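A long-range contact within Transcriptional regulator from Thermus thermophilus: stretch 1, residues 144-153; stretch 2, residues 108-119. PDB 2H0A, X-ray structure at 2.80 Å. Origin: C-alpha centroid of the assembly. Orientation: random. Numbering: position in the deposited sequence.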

# COMPACT_ATOMS: atom_id res chain seq x y z
N ALA A 144 20.40 6.84 -22.22
CA ALA A 144 21.47 5.85 -22.31
C ALA A 144 21.19 4.84 -23.41
O ALA A 144 22.09 4.47 -24.16
CB ALA A 144 21.64 5.15 -20.97
N LEU A 145 19.94 4.38 -23.49
CA LEU A 145 19.55 3.40 -24.50
C LEU A 145 19.76 3.97 -25.89
O LEU A 145 20.25 3.28 -26.78
CB LEU A 145 18.07 3.03 -24.35
CG LEU A 145 17.71 2.06 -23.22
CD1 LEU A 145 16.22 1.81 -23.24
CD2 LEU A 145 18.50 0.76 -23.40
N LYS A 146 19.40 5.23 -26.07
CA LYS A 146 19.55 5.91 -27.34
C LYS A 146 21.02 5.94 -27.72
O LYS A 146 21.40 5.52 -28.81
CB LYS A 146 19.01 7.33 -27.23
CG LYS A 146 19.04 8.11 -28.53
CD LYS A 146 18.41 9.48 -28.35
CE LYS A 146 18.32 10.21 -29.69
NZ LYS A 146 17.69 11.56 -29.56
N GLU A 147 21.84 6.43 -26.80
CA GLU A 147 23.27 6.55 -27.00
C GLU A 147 23.97 5.23 -27.24
O GLU A 147 25.12 5.20 -27.67
CB GLU A 147 23.89 7.28 -25.81
CG GLU A 147 23.21 8.61 -25.52
CD GLU A 147 23.83 9.38 -24.37
OE1 GLU A 147 24.00 8.81 -23.27
OE2 GLU A 147 24.14 10.58 -24.57
N ALA A 148 23.28 4.12 -26.99
CA ALA A 148 23.87 2.81 -27.18
C ALA A 148 23.38 2.12 -28.45
O ALA A 148 23.73 0.97 -28.71
CB ALA A 148 23.59 1.94 -25.97
N GLY A 149 22.56 2.82 -29.23
CA GLY A 149 22.03 2.26 -30.46
C GLY A 149 20.76 1.43 -30.33
O GLY A 149 20.22 0.96 -31.34
N ARG A 150 20.28 1.26 -29.11
CA ARG A 150 19.08 0.48 -28.86
C ARG A 150 18.00 1.33 -28.20
O ARG A 150 17.56 1.04 -27.09
CB ARG A 150 19.41 -0.70 -27.95
CG ARG A 150 20.66 -1.45 -28.37
CD ARG A 150 20.96 -2.62 -27.43
NE ARG A 150 19.87 -3.59 -27.40
CZ ARG A 150 19.90 -4.72 -26.71
NH1 ARG A 150 20.97 -5.03 -25.99
NH2 ARG A 150 18.87 -5.56 -26.75
N PRO A 151 17.55 2.39 -28.90
CA PRO A 151 16.51 3.29 -28.37
C PRO A 151 15.26 2.58 -27.88
O PRO A 151 14.81 1.58 -28.46
CB PRO A 151 16.24 4.23 -29.54
CG PRO A 151 16.58 3.40 -30.73
CD PRO A 151 17.84 2.71 -30.30
N PHE A 152 14.69 3.11 -26.80
CA PHE A 152 13.50 2.58 -26.16
C PHE A 152 12.22 3.05 -26.87
O PHE A 152 12.25 3.99 -27.65
CB PHE A 152 13.46 3.02 -24.68
CG PHE A 152 12.50 2.23 -23.83
CD1 PHE A 152 12.77 0.90 -23.50
CD2 PHE A 152 11.34 2.82 -23.34
CE1 PHE A 152 11.90 0.17 -22.70
CE2 PHE A 152 10.46 2.09 -22.54
CZ PHE A 152 10.74 0.77 -22.22
N SER A 153 11.12 2.38 -26.58
CA SER A 153 9.84 2.73 -27.17
C SER A 153 8.74 2.50 -26.14
O SER A 153 8.82 1.59 -25.32
CB SER A 153 9.58 1.87 -28.40
OG SER A 153 8.31 2.16 -28.96
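Stretch 2 108-119: YLARFPGPIFAI

A single side chain, that of Arg150, carries every hydrogen bond between these two stretches, and all of its acceptors are backbone carbonyls of the other. Its guanidinium reaches into the loop that follows the helical end of stretch 2, where Arg150 NH1 donates to Ala110 O at 3.1 Å and Arg150 NH1 lies only 2.4 Å from Phe112 O, a very short bond that is best read with caution at 2.80 Å resolution. Two weak bonds, from Arg150 NH2 to Phe112 O and from Arg150 NH2 to Gly114 O, both 3.0 Å, complete the set. The three oxygens lie at the edge of the guanidinium, near its plane, where its N-H groups point; arginine suits the site because one flat group can serve several carbonyls at once.

Stretch 2 is shaped to offer them. It leaves its helix at Leu109 and enters a type I turn from Leu109 to Phe112, closed by Phe112 N to Leu109 O at 3.1 Å. It then runs as loop through Pro113, Gly114 and Pro115 into the strand 116-119. Gly114 has phi/psi of 83/150, at which a CB would be jammed against the carbonyl O of Pro113, so glycine fits where other residues would be strained.

Stretch 1 also leaves a helix, and the two stretches progress in the same sense: Leu145 lies nearest Ala110, with their CA atoms 6.3 Å apart, and further along Phe152 lies nearest Ile116, CA to CA 7.5 Å. Its helix finishes in a Schellman motif, with Gly149 at a positive phi of 86° and Gly149 N bonded to Lys146 O at 3.0 Å. Beyond this glycine, Arg150 points its CB toward stretch 2.

Apolar contacts fill in around the arginine. The small Ala148 and Ala110 let the backbones approach, their CB atoms 3.8 Å apart. Leu145 starts sideways, but its end comes nearer, placing Leu145 CD2 3.8 Å from Ile116 CD1 and 4.2 Å from Ala110 CB. The same Ile116 CD1 covers one face of the guanidinium, 3.7 Å from Arg150 CZ, so isoleucine meets both the leucine and the flat face of the guanidinium.

In the strand, side chains alternate: Ile116 and Ala118 point toward stretch 1, Phe117 and Ile119 away. Phe152 closes the contact here. The edge of its ring meets the backbone, with Phe152 CE1 3.3 Å from Ile116 O, while Phe152 CZ lies 3.5 Å from Ala118 CB, a methyl small enough to leave room for the ring.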

# COMPACT_ATOMS: atom_id res chain seq x y z
N TYR A 108 23.59 -0.40 -19.10
CA TYR A 108 23.90 -1.74 -18.64
C TYR A 108 23.10 -2.81 -19.37
O TYR A 108 23.67 -3.78 -19.88
CB TYR A 108 23.64 -1.87 -17.13
CG TYR A 108 23.93 -3.25 -16.60
CD1 TYR A 108 25.22 -3.77 -16.63
CD2 TYR A 108 22.91 -4.05 -16.08
CE1 TYR A 108 25.50 -5.04 -16.14
CE2 TYR A 108 23.17 -5.33 -15.58
CZ TYR A 108 24.48 -5.82 -15.62
OH TYR A 108 24.77 -7.08 -15.14
N LEU A 109 21.78 -2.63 -19.41
CA LEU A 109 20.88 -3.57 -20.06
C LEU A 109 21.14 -3.60 -21.56
O LEU A 109 20.92 -4.61 -22.23
CB LEU A 109 19.43 -3.17 -19.80
CG LEU A 109 18.60 -4.06 -18.88
CD1 LEU A 109 19.46 -4.62 -17.77
CD2 LEU A 109 17.44 -3.25 -18.33
N ALA A 110 21.63 -2.48 -22.07
CA ALA A 110 21.96 -2.34 -23.48
C ALA A 110 23.07 -3.30 -23.90
O ALA A 110 23.46 -3.34 -25.06
CB ALA A 110 22.38 -0.92 -23.76
N ARG A 111 23.59 -4.08 -22.96
CA ARG A 111 24.67 -4.99 -23.28
C ARG A 111 24.20 -6.43 -23.37
O ARG A 111 25.02 -7.35 -23.43
CB ARG A 111 25.76 -4.87 -22.22
CG ARG A 111 26.16 -3.44 -21.89
CD ARG A 111 27.12 -3.39 -20.72
NE ARG A 111 28.31 -4.17 -21.00
CZ ARG A 111 29.13 -4.67 -20.08
NH1 ARG A 111 28.88 -4.46 -18.79
NH2 ARG A 111 30.19 -5.38 -20.45
N PHE A 112 22.89 -6.63 -23.39
CA PHE A 112 22.31 -7.97 -23.45
C PHE A 112 21.39 -8.24 -24.64
O PHE A 112 20.79 -7.33 -25.20
CB PHE A 112 21.52 -8.27 -22.17
CG PHE A 112 22.32 -8.15 -20.91
CD1 PHE A 112 22.69 -6.90 -20.42
CD2 PHE A 112 22.70 -9.29 -20.22
CE1 PHE A 112 23.43 -6.79 -19.25
CE2 PHE A 112 23.44 -9.19 -19.05
CZ PHE A 112 23.81 -7.93 -18.56
N PRO A 113 21.28 -9.51 -25.03
CA PRO A 113 20.43 -9.96 -26.14
C PRO A 113 18.94 -9.87 -25.76
O PRO A 113 18.59 -9.87 -24.58
CB PRO A 113 20.87 -11.40 -26.35
CG PRO A 113 22.29 -11.40 -25.87
CD PRO A 113 22.21 -10.58 -24.63
N GLY A 114 18.07 -9.80 -26.77
CA GLY A 114 16.64 -9.73 -26.51
C GLY A 114 16.17 -8.32 -26.20
O GLY A 114 16.93 -7.53 -25.65
N PRO A 115 14.91 -7.99 -26.55
CA PRO A 115 14.30 -6.67 -26.33
C PRO A 115 14.29 -6.21 -24.88
O PRO A 115 14.10 -6.99 -23.96
CB PRO A 115 12.89 -6.86 -26.88
CG PRO A 115 12.63 -8.30 -26.58
CD PRO A 115 13.90 -8.95 -27.02
N ILE A 116 14.49 -4.92 -24.69
CA ILE A 116 14.52 -4.33 -23.37
C ILE A 116 13.19 -3.66 -23.01
O ILE A 116 12.68 -2.81 -23.75
CB ILE A 116 15.65 -3.29 -23.30
CG1 ILE A 116 16.98 -3.96 -23.63
CG2 ILE A 116 15.65 -2.63 -21.93
CD1 ILE A 116 18.12 -3.00 -23.92
N PHE A 117 12.62 -4.07 -21.88
CA PHE A 117 11.36 -3.52 -21.40
C PHE A 117 11.61 -2.78 -20.10
O PHE A 117 12.62 -3.00 -19.44
CB PHE A 117 10.34 -4.63 -21.13
CG PHE A 117 9.97 -5.45 -22.33
CD1 PHE A 117 10.75 -6.53 -22.71
CD2 PHE A 117 8.84 -5.13 -23.08
CE1 PHE A 117 10.41 -7.29 -23.81
CE2 PHE A 117 8.49 -5.89 -24.19
CZ PHE A 117 9.28 -6.98 -24.56
N ALA A 118 10.67 -1.92 -19.74
CA ALA A 118 10.79 -1.15 -18.52
C ALA A 118 9.44 -1.07 -17.80
O ALA A 118 8.37 -1.10 -18.43
CB ALA A 118 11.29 0.25 -18.84
N ILE A 119 9.51 -0.97 -16.48
CA ILE A 119 8.31 -0.87 -15.66
C ILE A 119 8.36 0.49 -14.97
O ILE A 119 9.35 0.85 -14.33
CB ILE A 119 8.25 -2.00 -14.59
CG1 ILE A 119 8.38 -3.36 -15.26
CG2 ILE A 119 6.92 -1.93 -13.84
CD1 ILE A 119 8.30 -4.53 -14.32